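Local coordinates for uronate isomerase (Caulobacter crescentus, PDB 2Q01), which catalyses the interconversion of D-glucuronate and D-fructuronate, and of galacturonate and tagaturonate, in the breakdown of uronic sugars, at residues D391-T404 against R428-R442. Residues are numbered along the deposited sequence; the frame is centred on the assembly and turned at random.
Sequences DSPEGMMRFREQVT and RHDVARRVDSAFLAR
Phe439 drops as a knob into a hole formed by Met397, Arg400, Glu401 and Thr404, packing helix 393-404 against helix 428-442 at a crossing angle of -43° in this TIM-barrel-related isomerase. The pair illustrates how an apolar helix interface can keep its charged partners at its margins. With CG trans to the main-chain nitrogen (chi1 174°), the phenyl ring extends toward the opposite helix and receives Arg400 CB over its centre, 3.6 Å from the centroid, a CH-pi contact. Met397 SD approaches the ring obliquely in a Met-aromatic contact, while its CE reaches Val435 CG1 and Ala438 CB. A serine in place of Phe439 would probably leave the Arg400 methylene without its aromatic face and open a gap next to Met397 SD.

The polar groups pair along the margins. Glu401 OE2 meets Arg442 NH2 at 3.0 Å, near the guanidinium plane, though the carboxylate is turned 81° from it; Arg442 NH1 bridges to Glu394 of the third subunit, tying the helix pair to the trimer. Arg400 NE and Asp436 OD2 form only a long salt bridge of 3.6 Å, supplemented by a water that donates to Asp436 OD1 and weakly accepts from Arg400 NH1. Asp391 OD2, in a poorly ordered side chain, lies 3.4 Å from Arg428 NH1 in a salt bridge; Trp118 and Tyr68 add cation-pi contacts to this arginine. Ser392 OG caps the first helix by accepting from Gly395 N. Near Phe439 CE2, Thr404 OG1 donates to a lone pair of Arg400 O at 2.6 Å, in the carbonyl plane.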
ATOM      1  N   ASP B 391      14.717   3.327   1.448  1.00 50.73           N
ATOM      2  CA  ASP B 391      15.664   4.431   1.360  1.00 59.55           C
ATOM      3  C   ASP B 391      16.090   4.554  -0.116  1.00 55.65           C
ATOM      4  O   ASP B 391      17.114   4.005  -0.548  1.00 55.04           O
ATOM      5  CB  ASP B 391      16.838   4.153   2.313  1.00 61.46           C
ATOM      6  CG  ASP B 391      17.996   5.121   2.146  1.00 77.81           C
ATOM      7  OD1 ASP B 391      17.774   6.320   1.866  1.00 79.16           O
ATOM      8  OD2 ASP B 391      19.147   4.663   2.304  1.00 93.37           O
ATOM      9  N   SER B 392      15.272   5.275  -0.880  1.00 47.05           N
ATOM     10  CA  SER B 392      15.340   5.271  -2.334  1.00 43.07           C
ATOM     11  C   SER B 392      14.396   6.345  -2.905  1.00 48.99           C
ATOM     12  O   SER B 392      13.448   6.732  -2.223  1.00 50.36           O
ATOM     13  CB  SER B 392      14.939   3.885  -2.841  1.00 40.28           C
ATOM     14  OG  SER B 392      13.586   3.604  -2.538  1.00 42.97           O
ATOM     15  N   PRO B 393      14.663   6.844  -4.141  1.00 47.47           N
ATOM     16  CA  PRO B 393      13.811   7.841  -4.813  1.00 45.78           C
ATOM     17  C   PRO B 393      12.296   7.601  -4.722  1.00 47.65           C
ATOM     18  O   PRO B 393      11.562   8.489  -4.276  1.00 46.11           O
ATOM     19  CB  PRO B 393      14.281   7.764  -6.267  1.00 51.89           C
ATOM     20  CG  PRO B 393      15.718   7.440  -6.158  1.00 45.19           C
ATOM     21  CD  PRO B 393      15.845   6.521  -4.968  1.00 54.08           C
ATOM     22  N   GLU B 394      11.842   6.417  -5.128  1.00 42.98           N
ATOM     23  CA  GLU B 394      10.427   6.049  -5.010  1.00 48.10           C
ATOM     24  C   GLU B 394       9.952   5.884  -3.562  1.00 41.96           C
ATOM     25  O   GLU B 394       8.804   6.185  -3.250  1.00 40.92           O
ATOM     26  CB  GLU B 394      10.117   4.786  -5.821  1.00 49.52           C
ATOM     27  CG  GLU B 394       9.151   5.002  -6.978  1.00 65.65           C
ATOM     28  CD  GLU B 394       9.748   5.785  -8.134  1.00 74.11           C
ATOM     29  OE1 GLU B 394      10.621   5.237  -8.839  1.00 90.70           O
ATOM     30  OE2 GLU B 394       9.326   6.939  -8.348  1.00 76.50           O
ATOM     31  N   GLY B 395      10.839   5.414  -2.690  1.00 38.82           N
ATOM     32  CA  GLY B 395      10.497   5.148  -1.296  1.00 37.00           C
ATOM     33  C   GLY B 395      10.345   6.407  -0.472  1.00 39.00           C
ATOM     34  O   GLY B 395       9.365   6.558   0.263  1.00 48.90           O
ATOM     35  N   MET B 396      11.309   7.313  -0.588  1.00 32.12           N
ATOM     36  CA  MET B 396      11.259   8.581   0.129  1.00 32.40           C
ATOM     37  C   MET B 396      10.057   9.414  -0.306  1.00 36.79           C
ATOM     38  O   MET B 396       9.431  10.091   0.508  1.00 44.74           O
ATOM     39  CB  MET B 396      12.552   9.371  -0.086  1.00 37.54           C
ATOM     40  CG  MET B 396      13.818   8.566   0.150  1.00 46.40           C
ATOM     41  SD  MET B 396      15.310   9.457  -0.330  1.00 43.11           S
ATOM     42  CE  MET B 396      16.549   8.582   0.622  1.00 46.29           C
ATOM     43  N   MET B 397       9.742   9.357  -1.595  1.00 30.42           N
ATOM     44  CA  MET B 397       8.602  10.075  -2.139  1.00 36.97           C
ATOM     45  C   MET B 397       7.309   9.522  -1.568  1.00 25.93           C
ATOM     46  O   MET B 397       6.437  10.291  -1.174  1.00 44.74           O
ATOM     47  CB  MET B 397       8.591  10.004  -3.672  1.00 32.75           C
ATOM     48  CG  MET B 397       7.555  10.905  -4.353  1.00 50.20           C
ATOM     49  SD  MET B 397       7.855  12.685  -4.181  1.00 44.42           S
ATOM     50  CE  MET B 397       9.411  12.875  -5.045  1.00 52.71           C
ATOM     51  N   ARG B 398       7.190   8.194  -1.521  1.00 37.21           N
ATOM     52  CA  ARG B 398       6.008   7.534  -0.952  1.00 24.68           C
ATOM     53  C   ARG B 398       5.821   7.888   0.522  1.00 35.33           C
ATOM     54  O   ARG B 398       4.702   8.161   0.954  1.00 34.89           O
ATOM     55  CB  ARG B 398       6.073   6.021  -1.138  1.00 36.07           C
ATOM     56  CG  ARG B 398       5.629   5.555  -2.515  1.00 38.58           C
ATOM     57  CD  ARG B 398       5.331   4.072  -2.534  1.00 46.50           C
ATOM     58  NE  ARG B 398       6.521   3.256  -2.291  1.00 36.89           N
ATOM     59  CZ  ARG B 398       7.328   2.793  -3.243  1.00 41.63           C
ATOM     60  NH1 ARG B 398       8.383   2.050  -2.916  1.00 28.48           N
ATOM     61  NH2 ARG B 398       7.091   3.074  -4.519  1.00 34.90           N
ATOM     62  N   PHE B 399       6.921   7.902   1.272  1.00 28.52           N
ATOM     63  CA  PHE B 399       6.925   8.394   2.635  1.00 33.94           C
ATOM     64  C   PHE B 399       6.313   9.795   2.700  1.00 40.92           C
ATOM     65  O   PHE B 399       5.312   9.983   3.382  1.00 47.38           O
ATOM     66  CB  PHE B 399       8.343   8.367   3.217  1.00 34.00           C
ATOM     67  CG  PHE B 399       8.440   8.917   4.616  1.00 34.59           C
ATOM     68  CD1 PHE B 399       8.919  10.205   4.844  1.00 46.20           C
ATOM     69  CD2 PHE B 399       8.051   8.152   5.706  1.00 35.07           C
ATOM     70  CE1 PHE B 399       9.005  10.718   6.136  1.00 37.74           C
ATOM     71  CE2 PHE B 399       8.137   8.659   7.004  1.00 20.29           C
ATOM     72  CZ  PHE B 399       8.611   9.940   7.217  1.00 32.28           C
ATOM     73  N   ARG B 400       6.882  10.750   1.961  1.00 40.17           N
ATOM     74  CA  ARG B 400       6.377  12.135   1.926  1.00 42.36           C
ATOM     75  C   ARG B 400       4.918  12.253   1.477  1.00 37.20           C
ATOM     76  O   ARG B 400       4.168  13.057   2.025  1.00 45.00           O
ATOM     77  CB  ARG B 400       7.260  13.042   1.051  1.00 39.60           C
ATOM     78  CG  ARG B 400       8.641  13.376   1.628  1.00 41.20           C
ATOM     79  CD  ARG B 400       8.573  14.166   2.944  1.00 45.22           C
ATOM     80  NE  ARG B 400       9.901  14.308   3.548  1.00 48.82           N
ATOM     81  CZ  ARG B 400      10.136  14.554   4.838  1.00 44.26           C
ATOM     82  NH1 ARG B 400      11.389  14.657   5.269  1.00 47.50           N
ATOM     83  NH2 ARG B 400       9.134  14.692   5.702  1.00 51.27           N
ATOM     84  N   GLU B 401       4.524  11.447   0.493  1.00 39.06           N
ATOM     85  CA  GLU B 401       3.140  11.413   0.009  1.00 35.33           C
ATOM     86  C   GLU B 401       2.138  10.810   1.001  1.00 36.88           C
ATOM     87  O   GLU B 401       0.957  11.157   0.978  1.00 50.15           O
ATOM     88  CB  GLU B 401       3.054  10.653  -1.311  1.00 41.28           C
ATOM     89  CG  GLU B 401       3.588  11.411  -2.518  1.00 54.56           C
ATOM     90  CD  GLU B 401       3.616  10.565  -3.784  1.00 73.80           C
ATOM     91  OE1 GLU B 401       3.208   9.382  -3.734  1.00 68.54           O
ATOM     92  OE2 GLU B 401       4.048  11.087  -4.834  1.00 87.37           O
ATOM     93  N   GLN B 402       2.602   9.914   1.866  1.00 34.99           N
ATOM     94  CA  GLN B 402       1.696   9.167   2.753  1.00 39.48           C
ATOM     95  C   GLN B 402       1.663   9.644   4.210  1.00 36.72           C
ATOM     96  O   GLN B 402       0.702   9.381   4.926  1.00 37.24           O
ATOM     97  CB  GLN B 402       1.978   7.664   2.664  1.00 34.37           C
ATOM     98  CG  GLN B 402       1.344   7.025   1.427  1.00 43.08           C
ATOM     99  CD  GLN B 402       1.941   5.690   1.040  1.00 50.38           C
ATOM    100  OE1 GLN B 402       1.824   5.269  -0.110  1.00 57.09           O
ATOM    101  NE2 GLN B 402       2.586   5.017   1.987  1.00 61.66           N
ATOM    102  N   VAL B 403       2.691  10.377   4.614  1.00 32.03           N
ATOM    103  CA  VAL B 403       2.910  10.754   6.004  1.00 40.36           C
ATOM    104  C   VAL B 403       2.572  12.226   6.300  1.00 41.20           C
ATOM    105  O   VAL B 403       2.086  12.549   7.391  1.00 41.29           O
ATOM    106  CB  VAL B 403       4.375  10.389   6.399  1.00 33.15           C
ATOM    107  CG1 VAL B 403       5.006  11.382   7.367  1.00 43.69           C
ATOM    108  CG2 VAL B 403       4.434   8.972   6.915  1.00 33.62           C
ATOM    109  N   THR B 404       2.804  13.094   5.316  1.00 41.61           N
ATOM    110  CA  THR B 404       2.721  14.550   5.487  1.00 41.44           C
ATOM    111  C   THR B 404       1.339  15.055   5.911  1.00 36.49           C
ATOM    112  O   THR B 404       1.220  15.898   6.798  1.00 40.38           O
ATOM    113  CB  THR B 404       3.146  15.272   4.189  1.00 41.88           C
ATOM    114  OG1 THR B 404       4.473  14.873   3.841  1.00 43.15           O
ATOM    115  CG2 THR B 404       3.109  16.781   4.349  1.00 33.97           C
ATOM    116  N   ARG B 428      24.144   9.750  -0.704  1.00 42.41           N
ATOM    117  CA  ARG B 428      22.846   9.414  -0.113  1.00 41.03           C
ATOM    118  C   ARG B 428      22.105  10.629   0.416  1.00 33.16           C
ATOM    119  O   ARG B 428      20.880  10.710   0.311  1.00 47.41           O
ATOM    120  CB  ARG B 428      23.024   8.392   1.013  1.00 38.46           C
ATOM    121  CG  ARG B 428      23.277   6.989   0.520  1.00 41.89           C
ATOM    122  CD  ARG B 428      23.916   6.133   1.596  1.00 47.28           C
ATOM    123  NE  ARG B 428      24.370   4.845   1.068  1.00 58.53           N
ATOM    124  CZ  ARG B 428      23.609   3.760   0.953  1.00 57.30           C
ATOM    125  NH1 ARG B 428      22.337   3.786   1.328  1.00 52.71           N
ATOM    126  NH2 ARG B 428      24.127   2.643   0.458  1.00 69.99           N
ATOM    127  N   HIS B 429      22.855  11.556   1.006  1.00 31.52           N
ATOM    128  CA  HIS B 429      22.302  12.824   1.474  1.00 37.48           C
ATOM    129  C   HIS B 429      21.888  13.742   0.336  1.00 29.20           C
ATOM    130  O   HIS B 429      20.917  14.474   0.473  1.00 43.24           O
ATOM    131  CB  HIS B 429      23.274  13.535   2.412  1.00 37.30           C
ATOM    132  CG  HIS B 429      23.088  13.169   3.848  1.00 40.74           C
ATOM    133  ND1 HIS B 429      23.622  12.026   4.400  1.00 45.66           N
ATOM    134  CD2 HIS B 429      22.412  13.787   4.844  1.00 46.94           C
ATOM    135  CE1 HIS B 429      23.286  11.956   5.675  1.00 33.62           C
ATOM    136  NE2 HIS B 429      22.555  13.015   5.971  1.00 46.95           N
ATOM    137  N   ASP B 430      22.611  13.686  -0.783  1.00 37.29           N
ATOM    138  CA  ASP B 430      22.234  14.418  -1.992  1.00 31.86           C
ATOM    139  C   ASP B 430      20.900  13.944  -2.564  1.00 31.67           C
ATOM    140  O   ASP B 430      20.070  14.767  -2.958  1.00 42.22           O
ATOM    141  CB  ASP B 430      23.316  14.318  -3.065  1.00 38.25           C
ATOM    142  CG  ASP B 430      23.183  15.399  -4.114  1.00 43.14           C
ATOM    143  OD1 ASP B 430      22.715  15.101  -5.233  1.00 51.85           O
ATOM    144  OD2 ASP B 430      23.522  16.557  -3.806  1.00 46.34           O
ATOM    145  N   VAL B 431      20.704  12.623  -2.609  1.00 33.08           N
ATOM    146  CA  VAL B 431      19.437  12.014  -3.046  1.00 27.22           C
ATOM    147  C   VAL B 431      18.275  12.476  -2.158  1.00 33.36           C
ATOM    148  O   VAL B 431      17.212  12.832  -2.659  1.00 33.17           O
ATOM    149  CB  VAL B 431      19.532  10.462  -3.052  1.00 33.46           C
ATOM    150  CG1 VAL B 431      18.165   9.796  -3.253  1.00 33.10           C
ATOM    151  CG2 VAL B 431      20.480   9.999  -4.113  1.00 34.08           C
ATOM    152  N   ALA B 432      18.502  12.489  -0.844  1.00 34.51           N
ATOM    153  CA  ALA B 432      17.509  12.971   0.125  1.00 35.89           C
ATOM    154  C   ALA B 432      17.094  14.404  -0.160  1.00 29.56           C
ATOM    155  O   ALA B 432      15.910  14.729  -0.135  1.00 29.76           O
ATOM    156  CB  ALA B 432      18.060  12.871   1.527  1.00 36.77           C
ATOM    157  N   ARG B 433      18.082  15.246  -0.444  1.00 34.84           N
ATOM    158  CA  ARG B 433      17.863  16.669  -0.710  1.00 26.26           C
ATOM    159  C   ARG B 433      17.117  16.956  -2.021  1.00 31.84           C
ATOM    160  O   ARG B 433      16.281  17.857  -2.063  1.00 34.96           O
ATOM    161  CB  ARG B 433      19.192  17.413  -0.639  1.00 29.18           C
ATOM    162  CG  ARG B 433      19.755  17.451   0.777  1.00 30.87           C
ATOM    163  CD  ARG B 433      21.228  17.826   0.836  1.00 31.61           C
ATOM    164  NE  ARG B 433      21.690  17.777   2.222  1.00 43.99           N
ATOM    165  CZ  ARG B 433      22.811  18.325   2.683  1.00 38.05           C
ATOM    166  NH1 ARG B 433      23.637  18.980   1.877  1.00 35.79           N
ATOM    167  NH2 ARG B 433      23.101  18.218   3.970  1.00 39.55           N
ATOM    168  N   ARG B 434      17.390  16.171  -3.063  1.00 29.64           N
ATOM    169  CA  ARG B 434      16.724  16.326  -4.361  1.00 30.20           C
ATOM    170  C   ARG B 434      15.284  15.853  -4.352  1.00 35.43           C
ATOM    171  O   ARG B 434      14.421  16.495  -4.953  1.00 42.69           O
ATOM    172  CB  ARG B 434      17.484  15.579  -5.454  1.00 30.45           C
ATOM    173  CG  ARG B 434      18.831  16.176  -5.745  1.00 23.87           C
ATOM    174  CD  ARG B 434      19.587  15.421  -6.807  1.00 24.82           C
ATOM    175  NE  ARG B 434      20.808  16.150  -7.120  1.00 46.27           N
ATOM    176  CZ  ARG B 434      20.943  16.980  -8.148  1.00 33.75           C
ATOM    177  NH1 ARG B 434      22.088  17.611  -8.327  1.00 28.67           N
ATOM    178  NH2 ARG B 434      19.943  17.162  -9.001  1.00 25.84           N
ATOM    179  N   VAL B 435      15.035  14.724  -3.684  1.00 42.73           N
ATOM    180  CA  VAL B 435      13.689  14.147  -3.575  1.00 34.16           C
ATOM    181  C   VAL B 435      12.776  15.030  -2.719  1.00 34.69           C
ATOM    182  O   VAL B 435      11.620  15.269  -3.087  1.00 44.64           O
ATOM    183  CB  VAL B 435      13.722  12.687  -3.056  1.00 39.36           C
ATOM    184  CG1 VAL B 435      12.320  12.174  -2.730  1.00 35.30           C
ATOM    185  CG2 VAL B 435      14.368  11.786  -4.084  1.00 25.49           C
ATOM    186  N   ASP B 436      13.308  15.531  -1.604  1.00 28.60           N
ATOM    187  CA  ASP B 436      12.601  16.511  -0.770  1.00 37.28           C
ATOM    188  C   ASP B 436      12.316  17.799  -1.538  1.00 35.85           C
ATOM    189  O   ASP B 436      11.242  18.389  -1.381  1.00 42.00           O
ATOM    190  CB  ASP B 436      13.390  16.840   0.503  1.00 43.65           C
ATOM    191  CG  ASP B 436      13.349  15.717   1.539  1.00 73.99           C
ATOM    192  OD1 ASP B 436      13.986  15.885   2.603  1.00 87.87           O
ATOM    193  OD2 ASP B 436      12.694  14.675   1.302  1.00 89.00           O
ATOM    194  N   SER B 437      13.278  18.228  -2.359  1.00 32.41           N
ATOM    195  CA  SER B 437      13.095  19.386  -3.234  1.00 30.60           C
ATOM    196  C   SER B 437      12.010  19.142  -4.272  1.00 33.75           C
ATOM    197  O   SER B 437      11.187  20.019  -4.506  1.00 46.16           O
ATOM    198  CB  SER B 437      14.397  19.768  -3.927  1.00 24.90           C
ATOM    199  OG  SER B 437      15.327  20.246  -2.980  1.00 38.28           O
ATOM    200  N   ALA B 438      12.011  17.950  -4.871  1.00 28.84           N
ATOM    201  CA  ALA B 438      10.996  17.544  -5.848  1.00 29.08           C
ATOM    202  C   ALA B 438       9.583  17.505  -5.266  1.00 32.82           C
ATOM    203  O   ALA B 438       8.626  17.931  -5.918  1.00 41.63           O
ATOM    204  CB  ALA B 438      11.353  16.195  -6.437  1.00 28.70           C
ATOM    205  N   PHE B 439       9.462  16.993  -4.042  1.00 37.00           N
ATOM    206  CA  PHE B 439       8.165  16.867  -3.384  1.00 29.92           C
ATOM    207  C   PHE B 439       7.569  18.220  -3.016  1.00 27.90           C
ATOM    208  O   PHE B 439       6.397  18.479  -3.287  1.00 33.04           O
ATOM    209  CB  PHE B 439       8.261  15.966  -2.144  1.00 37.19           C
ATOM    210  CG  PHE B 439       6.991  15.911  -1.346  1.00 25.24           C
ATOM    211  CD1 PHE B 439       5.879  15.220  -1.831  1.00 28.72           C
ATOM    212  CD2 PHE B 439       6.899  16.556  -0.111  1.00 30.41           C
ATOM    213  CE1 PHE B 439       4.690  15.170  -1.099  1.00 25.13           C
ATOM    214  CE2 PHE B 439       5.717  16.511   0.629  1.00 20.05           C
ATOM    215  CZ  PHE B 439       4.609  15.820   0.132  1.00 23.75           C
ATOM    216  N   LEU B 440       8.383  19.066  -2.386  1.00 27.38           N
ATOM    217  CA  LEU B 440       8.017  20.445  -2.073  1.00 29.08           C
ATOM    218  C   LEU B 440       7.665  21.265  -3.320  1.00 34.95           C
ATOM    219  O   LEU B 440       6.714  22.050  -3.302  1.00 39.37           O
ATOM    220  CB  LEU B 440       9.151  21.123  -1.308  1.00 26.13           C
ATOM    221  CG  LEU B 440       9.138  21.247   0.220  1.00 35.90           C
ATOM    222  CD1 LEU B 440       8.207  20.262   0.889  1.00 34.04           C
ATOM    223  CD2 LEU B 440      10.554  21.113   0.769  1.00 29.89           C
ATOM    224  N   ALA B 441       8.429  21.065  -4.394  1.00 34.09           N
ATOM    225  CA  ALA B 441       8.182  21.709  -5.693  1.00 32.69           C
ATOM    226  C   ALA B 441       6.825  21.369  -6.285  1.00 33.87           C
ATOM    227  O   ALA B 441       6.195  22.220  -6.907  1.00 46.46           O
ATOM    228  CB  ALA B 441       9.247  21.330  -6.666  1.00 33.54           C
ATOM    229  N   ARG B 442       6.379  20.127  -6.093  1.00 42.33           N
ATOM    230  CA  ARG B 442       5.058  19.710  -6.558  1.00 26.64           C
ATOM    231  C   ARG B 442       3.956  20.341  -5.714  1.00 38.33           C
ATOM    232  O   ARG B 442       2.864  20.602  -6.218  1.00 43.37           O
ATOM    233  CB  ARG B 442       4.921  18.194  -6.542  1.00 30.95           C
ATOM    234  CG  ARG B 442       4.145  17.650  -7.732  1.00 52.09           C
ATOM    235  CD  ARG B 442       2.986  16.764  -7.311  1.00 54.95           C
ATOM    236  NE  ARG B 442       3.404  15.609  -6.521  1.00 59.11           N
ATOM    237  CZ  ARG B 442       2.583  14.887  -5.765  1.00 65.23           C
ATOM    238  NH1 ARG B 442       1.292  15.199  -5.691  1.00 48.59           N
ATOM    239  NH2 ARG B 442       3.052  13.854  -5.079  1.00 65.32           N
TER
HETATM  240  O   HOH W   1      20.844   6.325   2.719  1.00 63.42           O
HETATM  241  O   HOH W   2      14.752  14.456   4.877  1.00 56.45           O